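Mevalonate kinase (Staphylococcus aureus, PDB 2X7I) probably catalyses the ATP-dependent phosphorylation of mevalonate to 5-phosphomevalonate in the bacterial mevalonate pathway, as a member of the GHMP kinase family. Local coordinates at residues I43-S48 / E85-T90; I39-E44 / V109-A114; W158-H163 / L213-S218. One frame throughout, in Å; residues are numbered along the deposited sequence.

Contact 1 (I43-S48 / E85-T90); sequences IEALES and EPLAVT
The carbonyl oxygen of Ala-88 is gripped twice: Glu-44 N donates to Ala-88 O at 2.9 Å, and a water gives the same Ala-88 O a second bond of 2.7 Å. That water also bonds Glu-44 OE1 and Thr-90 OG1, a use for polar side chains on a partly exposed face. In return Ala-88 N donates to Glu-44 O, completing a hydrogen-bonded pair of these two antiparallel strands; Ile-43 with Val-89 and Ala-45 with Leu-87 are non-hydrogen-bonded pairs. Beyond the strand end, Leu-46 N reaches Pro-86 O at 2.7 Å. Pro-86, with no N-H to offer, still accepts here, and Pro-86 CB lies 4.1 Å from Leu-46 CB. Leu-46 CD2 lies 3.8 Å from Ala-88 CB, and Leu-46 CG stands beside its own backbone N (chi1 -83°); the small methyl of alanine suits a place beside this branched tip. On the other face, Ile-43 CG2 meets Leu-87 CD2 at 3.7 Å, both branched chains being apolar where they are buried. Ile-43 and Leu-87 both touch Phe-118 of helix 103-119, Leu-87 also packs on helix 70-80, and backbone bonds continue the sheet to strand 6-16 beside Ile-43 and to strand 53-58 beside Val-89.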
ATOM      1  N   ILE A  43       3.635 -15.931 -15.295  1.00 56.87           N
ATOM      2  CA  ILE A  43       3.574 -17.389 -15.210  1.00 57.39           C
ATOM      3  C   ILE A  43       3.787 -17.944 -16.610  1.00 60.26           C
ATOM      4  O   ILE A  43       2.983 -17.675 -17.499  1.00 61.41           O
ATOM      5  CB  ILE A  43       2.201 -17.881 -14.682  1.00 56.62           C
ATOM      6  CG1 ILE A  43       1.798 -17.102 -13.421  1.00 54.37           C
ATOM      7  CG2 ILE A  43       2.241 -19.390 -14.430  1.00 56.08           C
ATOM      8  CD1 ILE A  43       0.551 -17.625 -12.719  1.00 53.33           C
ATOM      9  N   GLU A  44       4.864 -18.708 -16.796  1.00 61.88           N
ATOM     10  CA  GLU A  44       5.227 -19.267 -18.100  1.00 65.09           C
ATOM     11  C   GLU A  44       5.298 -20.788 -18.099  1.00 65.74           C
ATOM     12  O   GLU A  44       6.109 -21.365 -17.375  1.00 64.64           O
ATOM     13  CB  GLU A  44       6.609 -18.768 -18.521  1.00 66.31           C
ATOM     14  CG  GLU A  44       6.719 -17.276 -18.752  1.00 68.23           C
ATOM     15  CD  GLU A  44       8.149 -16.856 -19.059  1.00 71.03           C
ATOM     16  OE1 GLU A  44       8.951 -16.740 -18.092  1.00 71.77           O
ATOM     17  OE2 GLU A  44       8.462 -16.652 -20.254  1.00 71.45           O
ATOM     18  N   ALA A  45       4.485 -21.428 -18.932  1.00 67.84           N
ATOM     19  CA  ALA A  45       4.662 -22.846 -19.230  1.00 69.79           C
ATOM     20  C   ALA A  45       5.950 -23.019 -20.027  1.00 71.88           C
ATOM     21  O   ALA A  45       6.234 -22.238 -20.931  1.00 73.00           O
ATOM     22  CB  ALA A  45       3.483 -23.388 -20.013  1.00 71.27           C
ATOM     23  N   LEU A  46       6.738 -24.021 -19.655  1.00 73.12           N
ATOM     24  CA  LEU A  46       7.985 -24.370 -20.355  1.00 75.51           C
ATOM     25  C   LEU A  46       7.783 -25.700 -21.089  1.00 78.19           C
ATOM     26  O   LEU A  46       6.667 -26.226 -21.121  1.00 78.70           O
ATOM     27  CB  LEU A  46       9.147 -24.444 -19.351  1.00 74.14           C
ATOM     28  CG  LEU A  46       9.849 -23.130 -18.962  1.00 73.13           C
ATOM     29  CD1 LEU A  46       8.979 -21.907 -19.208  1.00 72.64           C
ATOM     30  CD2 LEU A  46      10.268 -23.202 -17.492  1.00 70.93           C
ATOM     31  N   GLU A  47       8.847 -26.241 -21.678  1.00 80.74           N
ATOM     32  CA  GLU A  47       8.736 -27.405 -22.573  1.00 83.66           C
ATOM     33  C   GLU A  47       9.239 -28.726 -21.959  1.00 83.62           C
ATOM     34  O   GLU A  47       9.585 -28.783 -20.777  1.00 81.61           O
ATOM     35  CB  GLU A  47       9.462 -27.106 -23.898  1.00 86.18           C
ATOM     36  CG  GLU A  47      10.997 -27.158 -23.845  1.00 87.64           C
ATOM     37  CD  GLU A  47      11.638 -25.865 -23.351  1.00 87.96           C
ATOM     38  OE1 GLU A  47      12.747 -25.541 -23.850  1.00 89.41           O
ATOM     39  OE2 GLU A  47      11.039 -25.180 -22.479  1.00 86.22           O
ATOM     40  N   SER A  48       9.252 -29.776 -22.790  1.00 86.31           N
ATOM     41  CA  SER A  48       9.771 -31.112 -22.446  1.00 86.77           C
ATOM     42  C   SER A  48      10.027 -31.319 -20.943  1.00 84.53           C
ATOM     43  O   SER A  48       9.088 -31.557 -20.176  1.00 83.66           O
ATOM     44  CB  SER A  48      11.035 -31.419 -23.274  1.00 88.51           C
ATOM     45  OG  SER A  48      10.722 -31.716 -24.630  1.00 91.61           O
ATOM     46  N   GLU A  85       2.811 -29.567 -16.710  1.00 70.66           N
ATOM     47  CA  GLU A  85       3.972 -28.998 -17.402  1.00 70.48           C
ATOM     48  C   GLU A  85       4.830 -28.104 -16.483  1.00 67.47           C
ATOM     49  O   GLU A  85       4.290 -27.432 -15.607  1.00 65.59           O
ATOM     50  CB  GLU A  85       3.517 -28.199 -18.632  1.00 72.07           C
ATOM     51  CG  GLU A  85       2.750 -29.041 -19.653  1.00 75.91           C
ATOM     52  CD  GLU A  85       2.976 -28.593 -21.090  1.00 79.96           C
ATOM     53  OE1 GLU A  85       2.266 -27.660 -21.539  1.00 81.47           O
ATOM     54  OE2 GLU A  85       3.854 -29.184 -21.770  1.00 81.21           O
ATOM     55  N   PRO A  86       6.168 -28.097 -16.687  1.00 66.46           N
ATOM     56  CA  PRO A  86       7.077 -27.182 -15.972  1.00 64.05           C
ATOM     57  C   PRO A  86       6.694 -25.704 -16.100  1.00 62.53           C
ATOM     58  O   PRO A  86       6.420 -25.236 -17.209  1.00 63.43           O
ATOM     59  CB  PRO A  86       8.432 -27.433 -16.649  1.00 65.20           C
ATOM     60  CG  PRO A  86       8.349 -28.835 -17.148  1.00 66.88           C
ATOM     61  CD  PRO A  86       6.914 -29.031 -17.559  1.00 68.11           C
ATOM     62  N   LEU A  87       6.684 -24.997 -14.964  1.00 59.71           N
ATOM     63  CA  LEU A  87       6.282 -23.593 -14.875  1.00 58.16           C
ATOM     64  C   LEU A  87       7.419 -22.733 -14.340  1.00 56.42           C
ATOM     65  O   LEU A  87       8.092 -23.111 -13.386  1.00 55.15           O
ATOM     66  CB  LEU A  87       5.108 -23.421 -13.900  1.00 57.13           C
ATOM     67  CG  LEU A  87       3.652 -23.512 -14.350  1.00 58.35           C
ATOM     68  CD1 LEU A  87       2.758 -23.021 -13.212  1.00 55.38           C
ATOM     69  CD2 LEU A  87       3.384 -22.716 -15.628  1.00 59.42           C
ATOM     70  N   ALA A  88       7.606 -21.566 -14.947  1.00 56.15           N
ATOM     71  CA  ALA A  88       8.511 -20.547 -14.435  1.00 55.28           C
ATOM     72  C   ALA A  88       7.654 -19.380 -13.979  1.00 54.04           C
ATOM     73  O   ALA A  88       6.944 -18.791 -14.776  1.00 54.46           O
ATOM     74  CB  ALA A  88       9.505 -20.100 -15.501  1.00 56.50           C
ATOM     75  N   VAL A  89       7.703 -19.089 -12.681  1.00 52.87           N
ATOM     76  CA  VAL A  89       6.944 -17.997 -12.086  1.00 52.04           C
ATOM     77  C   VAL A  89       7.909 -16.901 -11.652  1.00 52.36           C
ATOM     78  O   VAL A  89       8.904 -17.168 -10.977  1.00 51.83           O
ATOM     79  CB  VAL A  89       6.127 -18.468 -10.882  1.00 50.49           C
ATOM     80  CG1 VAL A  89       5.361 -17.300 -10.273  1.00 49.88           C
ATOM     81  CG2 VAL A  89       5.169 -19.580 -11.299  1.00 49.87           C
ATOM     82  N   THR A  90       7.606 -15.675 -12.065  1.00 53.50           N
ATOM     83  CA  THR A  90       8.430 -14.504 -11.776  1.00 54.11           C
ATOM     84  C   THR A  90       7.545 -13.444 -11.113  1.00 53.51           C
ATOM     85  O   THR A  90       6.441 -13.167 -11.579  1.00 53.53           O
ATOM     86  CB  THR A  90       9.076 -13.939 -13.060  1.00 55.68           C
ATOM     87  OG1 THR A  90       9.862 -14.958 -13.705  1.00 57.10           O
ATOM     88  CG2 THR A  90       9.982 -12.758 -12.737  1.00 56.68           C
TER
HETATM   89  O   HOH W   1       8.055 -16.398 -15.250  1.00 38.43           O

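Contact 2 (I39-E44 / V109-A114); sequences IKVLIE and VAFVRA
Strand 39-44 and helix 109-114 run in roughly the same direction, their axes 7.3 Å apart at closest approach and inclined by 31°, with Val-41 and Phe-111 nearest in backbone. Val-41 straddles the helix surface with its two methyls. Val-41 CG1, anti to the backbone N (chi1 173°), sits 3.7 Å from Ala-114 CB and also meets Phe-111 CD1, while Val-41 CG2 lies 3.7 Å from Ala-110 CB. The two alanines stand one helical turn apart, linked by the bond from Ala-114 N to Ala-110 O, and their bare methyls let the strand come close: Ala-110 CB packs against Ile-39 O and Ala-114 CB against Val-41 O, each at 3.7 Å. Before Val-41, Ile-39 CG2 adds a looser touch on Ala-110 CB. After it, the other branch of Ile-43 comes into use: CG1 lies 3.9 Å from Ala-114 CB, and CD1 reaches Phe-111 CE1 at 4.1 Å. The phenyl ring thus meets Val-41 CG1 and Ile-43 CD1 obliquely, through its adjacent carbons CD1 and CE1, filling the flank of the alanine row with a broad apolar group. Beta-branched residues suit the extended strand; the meeting side chains are all apolar and buried, and no hydrogen bond crosses. This is the sheet-on-helix layer of the GHMP kinase N-terminal domain. Strands 6-16 and 87-93 border strand 29-45 here, and Val-41 also touches Ile-91; helix 103-119 also rests on helix 125-140, through Val-112 on its far side from the strand and Val-109 between that helix and strand 6-16.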
ATOM      1  N   ILE A  39       3.446  -4.397  -8.363  1.00 55.30           N
ATOM      2  CA  ILE A  39       3.827  -5.789  -8.318  1.00 54.47           C
ATOM      3  C   ILE A  39       3.416  -6.430  -9.640  1.00 55.20           C
ATOM      4  O   ILE A  39       2.263  -6.298 -10.052  1.00 55.79           O
ATOM      5  CB  ILE A  39       3.163  -6.505  -7.137  1.00 52.91           C
ATOM      6  CG1 ILE A  39       3.667  -5.893  -5.823  1.00 52.35           C
ATOM      7  CG2 ILE A  39       3.424  -7.999  -7.199  1.00 52.22           C
ATOM      8  CD1 ILE A  39       3.841  -6.886  -4.681  1.00 52.20           C
ATOM      9  N   LYS A  40       4.367  -7.100 -10.297  1.00 55.27           N
ATOM     10  CA  LYS A  40       4.129  -7.805 -11.554  1.00 55.71           C
ATOM     11  C   LYS A  40       4.372  -9.305 -11.366  1.00 54.26           C
ATOM     12  O   LYS A  40       5.404  -9.702 -10.823  1.00 53.57           O
ATOM     13  CB  LYS A  40       5.084  -7.299 -12.640  1.00 57.61           C
ATOM     14  CG  LYS A  40       5.030  -5.799 -12.918  1.00 59.31           C
ATOM     15  CD  LYS A  40       6.121  -5.399 -13.896  1.00 61.56           C
ATOM     16  CE  LYS A  40       6.020  -3.932 -14.289  1.00 64.13           C
ATOM     17  NZ  LYS A  40       6.261  -3.015 -13.129  1.00 63.94           N
ATOM     18  N   VAL A  41       3.437 -10.128 -11.837  1.00 53.13           N
ATOM     19  CA  VAL A  41       3.609 -11.579 -11.836  1.00 52.21           C
ATOM     20  C   VAL A  41       3.531 -12.126 -13.264  1.00 53.67           C
ATOM     21  O   VAL A  41       2.634 -11.771 -14.028  1.00 54.35           O
ATOM     22  CB  VAL A  41       2.555 -12.289 -10.932  1.00 51.02           C
ATOM     23  CG1 VAL A  41       2.646 -13.818 -11.079  1.00 50.15           C
ATOM     24  CG2 VAL A  41       2.730 -11.859  -9.469  1.00 48.01           C
ATOM     25  N   LEU A  42       4.487 -12.983 -13.612  1.00 54.15           N
ATOM     26  CA  LEU A  42       4.493 -13.691 -14.890  1.00 55.86           C
ATOM     27  C   LEU A  42       4.524 -15.198 -14.627  1.00 55.70           C
ATOM     28  O   LEU A  42       5.334 -15.675 -13.839  1.00 54.55           O
ATOM     29  CB  LEU A  42       5.706 -13.272 -15.725  1.00 56.96           C
ATOM     30  CG  LEU A  42       5.931 -14.025 -17.040  1.00 59.82           C
ATOM     31  CD1 LEU A  42       4.783 -13.802 -18.030  1.00 61.28           C
ATOM     32  CD2 LEU A  42       7.269 -13.622 -17.668  1.00 61.31           C
ATOM     33  N   ILE A  43       3.635 -15.931 -15.295  1.00 56.87           N
ATOM     34  CA  ILE A  43       3.574 -17.389 -15.210  1.00 57.39           C
ATOM     35  C   ILE A  43       3.787 -17.944 -16.610  1.00 60.26           C
ATOM     36  O   ILE A  43       2.983 -17.675 -17.499  1.00 61.41           O
ATOM     37  CB  ILE A  43       2.201 -17.881 -14.682  1.00 56.62           C
ATOM     38  CG1 ILE A  43       1.798 -17.102 -13.421  1.00 54.37           C
ATOM     39  CG2 ILE A  43       2.241 -19.390 -14.430  1.00 56.08           C
ATOM     40  CD1 ILE A  43       0.551 -17.625 -12.719  1.00 53.33           C
ATOM     41  N   GLU A  44       4.864 -18.708 -16.796  1.00 61.88           N
ATOM     42  CA  GLU A  44       5.227 -19.267 -18.100  1.00 65.09           C
ATOM     43  C   GLU A  44       5.298 -20.788 -18.099  1.00 65.74           C
ATOM     44  O   GLU A  44       6.109 -21.365 -17.375  1.00 64.64           O
ATOM     45  CB  GLU A  44       6.609 -18.768 -18.521  1.00 66.31           C
ATOM     46  CG  GLU A  44       6.719 -17.276 -18.752  1.00 68.23           C
ATOM     47  CD  GLU A  44       8.149 -16.856 -19.059  1.00 71.03           C
ATOM     48  OE1 GLU A  44       8.951 -16.740 -18.092  1.00 71.77           O
ATOM     49  OE2 GLU A  44       8.462 -16.652 -20.254  1.00 71.45           O
ATOM     50  N   VAL A 109      -3.473  -9.931  -5.789  1.00 43.53           N
ATOM     51  CA  VAL A 109      -4.214  -9.418  -6.946  1.00 43.80           C
ATOM     52  C   VAL A 109      -3.443  -9.681  -8.258  1.00 44.19           C
ATOM     53  O   VAL A 109      -4.039 -10.097  -9.254  1.00 45.44           O
ATOM     54  CB  VAL A 109      -4.531  -7.917  -6.786  1.00 43.72           C
ATOM     55  CG1 VAL A 109      -5.123  -7.323  -8.074  1.00 43.65           C
ATOM     56  CG2 VAL A 109      -5.495  -7.714  -5.608  1.00 44.54           C
ATOM     57  N   ALA A 110      -2.128  -9.451  -8.237  1.00 43.26           N
ATOM     58  CA  ALA A 110      -1.262  -9.700  -9.378  1.00 43.28           C
ATOM     59  C   ALA A 110      -1.219 -11.184  -9.728  1.00 43.78           C
ATOM     60  O   ALA A 110      -1.332 -11.564 -10.900  1.00 44.50           O
ATOM     61  CB  ALA A 110       0.126  -9.193  -9.096  1.00 42.92           C
ATOM     62  N   PHE A 111      -1.062 -12.026  -8.713  1.00 44.03           N
ATOM     63  CA  PHE A 111      -0.979 -13.460  -8.945  1.00 44.81           C
ATOM     64  C   PHE A 111      -2.281 -14.038  -9.525  1.00 45.39           C
ATOM     65  O   PHE A 111      -2.239 -14.897 -10.421  1.00 45.91           O
ATOM     66  CB  PHE A 111      -0.596 -14.218  -7.680  1.00 45.29           C
ATOM     67  CG  PHE A 111      -0.426 -15.675  -7.910  1.00 46.63           C
ATOM     68  CD1 PHE A 111       0.766 -16.172  -8.402  1.00 48.87           C
ATOM     69  CD2 PHE A 111      -1.472 -16.546  -7.700  1.00 47.34           C
ATOM     70  CE1 PHE A 111       0.915 -17.527  -8.662  1.00 50.25           C
ATOM     71  CE2 PHE A 111      -1.328 -17.894  -7.957  1.00 49.50           C
ATOM     72  CZ  PHE A 111      -0.137 -18.387  -8.435  1.00 50.09           C
ATOM     73  N   VAL A 112      -3.420 -13.578  -9.009  1.00 44.91           N
ATOM     74  CA  VAL A 112      -4.718 -14.060  -9.480  1.00 45.78           C
ATOM     75  C   VAL A 112      -4.968 -13.619 -10.919  1.00 46.40           C
ATOM     76  O   VAL A 112      -5.423 -14.407 -11.729  1.00 47.96           O
ATOM     77  CB  VAL A 112      -5.879 -13.583  -8.597  1.00 45.83           C
ATOM     78  CG1 VAL A 112      -7.221 -13.872  -9.291  1.00 46.41           C
ATOM     79  CG2 VAL A 112      -5.817 -14.252  -7.231  1.00 45.43           C
ATOM     80  N   ARG A 113      -4.674 -12.359 -11.219  1.00 45.75           N
ATOM     81  CA  ARG A 113      -4.740 -11.854 -12.578  1.00 47.07           C
ATOM     82  C   ARG A 113      -3.886 -12.698 -13.546  1.00 47.93           C
ATOM     83  O   ARG A 113      -4.385 -13.182 -14.558  1.00 49.31           O
ATOM     84  CB  ARG A 113      -4.303 -10.389 -12.613  1.00 46.52           C
ATOM     85  CG  ARG A 113      -5.394  -9.444 -12.149  1.00 47.30           C
ATOM     86  CD  ARG A 113      -4.909  -8.007 -11.971  1.00 46.22           C
ATOM     87  NE  ARG A 113      -6.047  -7.109 -11.773  1.00 47.13           N
ATOM     88  CZ  ARG A 113      -5.989  -5.883 -11.255  1.00 45.09           C
ATOM     89  NH1 ARG A 113      -4.835  -5.352 -10.861  1.00 44.63           N
ATOM     90  NH2 ARG A 113      -7.103  -5.182 -11.134  1.00 45.81           N
ATOM     91  N   ALA A 114      -2.607 -12.873 -13.211  1.00 47.30           N
ATOM     92  CA  ALA A 114      -1.697 -13.709 -13.983  1.00 47.88           C
ATOM     93  C   ALA A 114      -2.255 -15.114 -14.193  1.00 49.15           C
ATOM     94  O   ALA A 114      -2.141 -15.679 -15.289  1.00 50.31           O
ATOM     95  CB  ALA A 114      -0.343 -13.787 -13.284  1.00 47.28           C
TER

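Contact 3 (W158-H163 / L213-S218); sequences WFQKGH and LVLRAS
Val-214 opens the contact by directing CG1 at the edge of the Trp-158 indole, 3.8 Å from Trp-158 CD1. Val-214 CG1, anti to the backbone N (chi1 170°), also lies 3.4 Å from Gln-160 OE1 and near Phe-159 O; valine offers a compact methyl that fits against the indole edge and these oxygens. Next along the helix, Leu-215 lays CB beside the amide of Gln-160, the two side chains crossing at about a right angle, while its CD1 comes 3.9 Å from Trp-158 CZ2. Leu-215 N is close to Gln-160 OE1, but at too poor an angle to bond. The amide is instead held from its own strand and from the helix a little before 213-218: Trp-158 NE1 donates to Gln-160 OE1 at 3.0 Å, in the carbonyl plane on a lone pair, and Gln-160 NE2 bonds Gly-211 O. Glutamine suits this place because it can accept from the indole and donate to the helix, which fixes the amide's rotation. Strand 158-160 and the strand from His-163 form a beta hairpin through a type II' turn, Gln-160 to His-163; helix 203-222 packs against it, the axis of 213-218 lying at 139° to strand 158-160. A turn further on, Ser-218 places CB over the indole face in a CH-pi contact, 3.6 Å from the centroid of the Trp-158 five-membered ring. A small residue permits this close seat; Ser-218 OG bonds back to Leu-215 O at 2.6 Å, satisfying the buried hydroxyl, while Ile-30 of strand 29-45 touches Trp-158 and Ser-218.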
ATOM      1  N   TRP A 158     -13.686   4.284   2.093  1.00 48.15           N
ATOM      2  CA  TRP A 158     -13.877   5.072   3.296  1.00 48.78           C
ATOM      3  C   TRP A 158     -14.642   4.219   4.301  1.00 49.75           C
ATOM      4  O   TRP A 158     -15.743   3.759   3.990  1.00 50.77           O
ATOM      5  CB  TRP A 158     -14.662   6.346   2.940  1.00 50.12           C
ATOM      6  CG  TRP A 158     -15.256   7.087   4.109  1.00 50.56           C
ATOM      7  CD1 TRP A 158     -14.659   7.338   5.310  1.00 49.67           C
ATOM      8  CD2 TRP A 158     -16.559   7.688   4.173  1.00 51.01           C
ATOM      9  NE1 TRP A 158     -15.518   8.045   6.128  1.00 50.97           N
ATOM     10  CE2 TRP A 158     -16.690   8.268   5.455  1.00 51.67           C
ATOM     11  CE3 TRP A 158     -17.634   7.779   3.279  1.00 52.34           C
ATOM     12  CZ2 TRP A 158     -17.851   8.948   5.860  1.00 53.60           C
ATOM     13  CZ3 TRP A 158     -18.792   8.448   3.683  1.00 53.28           C
ATOM     14  CH2 TRP A 158     -18.888   9.027   4.962  1.00 53.76           C
ATOM     15  N   PHE A 159     -14.043   3.989   5.479  1.00 49.74           N
ATOM     16  CA  PHE A 159     -14.715   3.334   6.616  1.00 50.70           C
ATOM     17  C   PHE A 159     -15.103   4.385   7.653  1.00 52.29           C
ATOM     18  O   PHE A 159     -14.299   5.259   7.964  1.00 52.00           O
ATOM     19  CB  PHE A 159     -13.766   2.337   7.308  1.00 50.17           C
ATOM     20  CG  PHE A 159     -13.577   1.001   6.588  1.00 49.09           C
ATOM     21  CD1 PHE A 159     -14.009   0.792   5.278  1.00 48.32           C
ATOM     22  CD2 PHE A 159     -12.927  -0.040   7.245  1.00 47.18           C
ATOM     23  CE1 PHE A 159     -13.804  -0.440   4.651  1.00 48.66           C
ATOM     24  CE2 PHE A 159     -12.712  -1.262   6.626  1.00 47.99           C
ATOM     25  CZ  PHE A 159     -13.152  -1.468   5.324  1.00 47.74           C
ATOM     26  N   GLN A 160     -16.311   4.285   8.215  1.00 54.59           N
ATOM     27  CA  GLN A 160     -16.742   5.156   9.322  1.00 56.48           C
ATOM     28  C   GLN A 160     -17.855   4.507  10.134  1.00 59.09           C
ATOM     29  O   GLN A 160     -18.869   4.099   9.560  1.00 60.88           O
ATOM     30  CB  GLN A 160     -17.297   6.477   8.787  1.00 57.06           C
ATOM     31  CG  GLN A 160     -17.364   7.598   9.820  1.00 57.26           C
ATOM     32  CD  GLN A 160     -16.026   8.294  10.010  1.00 55.79           C
ATOM     33  OE1 GLN A 160     -15.315   8.566   9.043  1.00 54.38           O
ATOM     34  NE2 GLN A 160     -15.676   8.581  11.259  1.00 55.01           N
ATOM     35  N   LYS A 161     -17.709   4.465  11.462  1.00 60.17           N
ATOM     36  CA  LYS A 161     -18.784   3.992  12.348  1.00 61.99           C
ATOM     37  C   LYS A 161     -19.252   2.602  11.907  1.00 60.80           C
ATOM     38  O   LYS A 161     -18.457   1.681  11.914  1.00 60.04           O
ATOM     39  CB  LYS A 161     -19.949   5.001  12.394  1.00 64.17           C
ATOM     40  CG  LYS A 161     -19.702   6.246  13.248  1.00 66.74           C
ATOM     41  CD  LYS A 161     -20.992   7.071  13.375  1.00 70.80           C
ATOM     42  CE  LYS A 161     -20.999   7.976  14.607  1.00 73.08           C
ATOM     43  NZ  LYS A 161     -22.386   8.394  14.989  1.00 75.17           N
ATOM     44  N   GLY A 162     -20.512   2.460  11.497  1.00 61.06           N
ATOM     45  CA  GLY A 162     -21.075   1.166  11.103  1.00 60.67           C
ATOM     46  C   GLY A 162     -21.346   1.032   9.612  1.00 59.16           C
ATOM     47  O   GLY A 162     -22.170   0.222   9.202  1.00 59.32           O
ATOM     48  N   HIS A 163     -20.651   1.823   8.797  1.00 57.46           N
ATOM     49  CA  HIS A 163     -20.811   1.758   7.342  1.00 56.73           C
ATOM     50  C   HIS A 163     -19.485   1.923   6.608  1.00 54.56           C
ATOM     51  O   HIS A 163     -18.512   2.416   7.177  1.00 53.53           O
ATOM     52  CB  HIS A 163     -21.870   2.763   6.838  1.00 58.14           C
ATOM     53  CG  HIS A 163     -21.494   4.207   6.991  1.00 58.18           C
ATOM     54  ND1 HIS A 163     -20.866   4.920   5.994  1.00 58.23           N
ATOM     55  CD2 HIS A 163     -21.714   5.088   7.998  1.00 60.69           C
ATOM     56  CE1 HIS A 163     -20.692   6.172   6.391  1.00 58.42           C
ATOM     57  NE2 HIS A 163     -21.191   6.298   7.606  1.00 59.54           N
ATOM     58  N   LEU A 213     -11.370  13.085  12.213  1.00 52.78           N
ATOM     59  CA  LEU A 213     -10.534  13.543  11.094  1.00 51.14           C
ATOM     60  C   LEU A 213     -10.743  12.737   9.804  1.00 50.28           C
ATOM     61  O   LEU A 213     -10.600  13.285   8.716  1.00 50.19           O
ATOM     62  CB  LEU A 213      -9.055  13.543  11.478  1.00 50.16           C
ATOM     63  CG  LEU A 213      -8.664  14.566  12.550  1.00 50.63           C
ATOM     64  CD1 LEU A 213      -7.251  14.295  13.062  1.00 48.96           C
ATOM     65  CD2 LEU A 213      -8.784  15.986  12.012  1.00 48.27           C
ATOM     66  N   VAL A 214     -11.059  11.447   9.929  1.00 49.88           N
ATOM     67  CA  VAL A 214     -11.425  10.616   8.777  1.00 49.80           C
ATOM     68  C   VAL A 214     -12.767  11.072   8.180  1.00 51.51           C
ATOM     69  O   VAL A 214     -12.967  10.993   6.967  1.00 51.96           O
ATOM     70  CB  VAL A 214     -11.504   9.103   9.147  1.00 49.81           C
ATOM     71  CG1 VAL A 214     -12.111   8.289   8.010  1.00 50.14           C
ATOM     72  CG2 VAL A 214     -10.129   8.563   9.515  1.00 48.46           C
ATOM     73  N   LEU A 215     -13.677  11.549   9.029  1.00 52.99           N
ATOM     74  CA  LEU A 215     -14.980  12.029   8.574  1.00 55.27           C
ATOM     75  C   LEU A 215     -14.826  13.307   7.745  1.00 56.07           C
ATOM     76  O   LEU A 215     -15.429  13.440   6.682  1.00 57.08           O
ATOM     77  CB  LEU A 215     -15.922  12.269   9.761  1.00 56.81           C
ATOM     78  CG  LEU A 215     -17.341  12.750   9.440  1.00 59.66           C
ATOM     79  CD1 LEU A 215     -17.995  11.875   8.368  1.00 59.90           C
ATOM     80  CD2 LEU A 215     -18.200  12.810  10.709  1.00 60.48           C
ATOM     81  N   ARG A 216     -14.008  14.236   8.225  1.00 55.68           N
ATOM     82  CA  ARG A 216     -13.711  15.440   7.455  1.00 56.56           C
ATOM     83  C   ARG A 216     -12.928  15.130   6.173  1.00 54.83           C
ATOM     84  O   ARG A 216     -13.110  15.796   5.163  1.00 56.08           O
ATOM     85  CB  ARG A 216     -12.921  16.431   8.294  1.00 56.73           C
ATOM     86  CG  ARG A 216     -13.670  16.971   9.504  1.00 60.94           C
ATOM     87  CD  ARG A 216     -12.706  17.696  10.450  1.00 63.60           C
ATOM     88  NE  ARG A 216     -11.844  18.662   9.748  1.00 64.64           N
ATOM     89  CZ  ARG A 216     -10.852  19.340  10.328  1.00 66.03           C
ATOM     90  NH1 ARG A 216     -10.588  19.179  11.623  1.00 66.91           N
ATOM     91  NH2 ARG A 216     -10.125  20.196   9.612  1.00 66.44           N
ATOM     92  N   ALA A 217     -12.049  14.134   6.228  1.00 52.48           N
ATOM     93  CA  ALA A 217     -11.251  13.719   5.063  1.00 51.28           C
ATOM     94  C   ALA A 217     -12.095  13.161   3.919  1.00 51.81           C
ATOM     95  O   ALA A 217     -11.752  13.331   2.759  1.00 52.65           O
ATOM     96  CB  ALA A 217     -10.217  12.692   5.486  1.00 49.52           C
ATOM     97  N   SER A 218     -13.187  12.486   4.248  1.00 52.46           N
ATOM     98  CA  SER A 218     -14.072  11.921   3.244  1.00 53.69           C
ATOM     99  C   SER A 218     -14.703  13.016   2.402  1.00 55.56           C
ATOM    100  O   SER A 218     -14.700  12.926   1.185  1.00 55.94           O
ATOM    101  CB  SER A 218     -15.156  11.046   3.890  1.00 54.53           C
ATOM    102  OG  SER A 218     -15.957  11.778   4.802  1.00 54.74           O
TER

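Contacts 1 and 2 share Ile-43 and Glu-44 and adjoin on strand 29-45: contact 1 joins it edgewise to strand 87-93, contact 2 covers it with helix 103-119. The first, partly exposed, relies on backbone hydrogen bonds and a water; the second, wholly buried, has no hydrogen bond across it and rests on methyl and phenyl packing. Contact 3 lies on the opposite side of the chain's centre, its own centre 45 Å from that of contact 1, yet strand 157-160 pairs with strand 29-45 in the same sheet. Also largely buried, it differs from contact 2 in mixing apolar packing with an indole face and a side-chain amide.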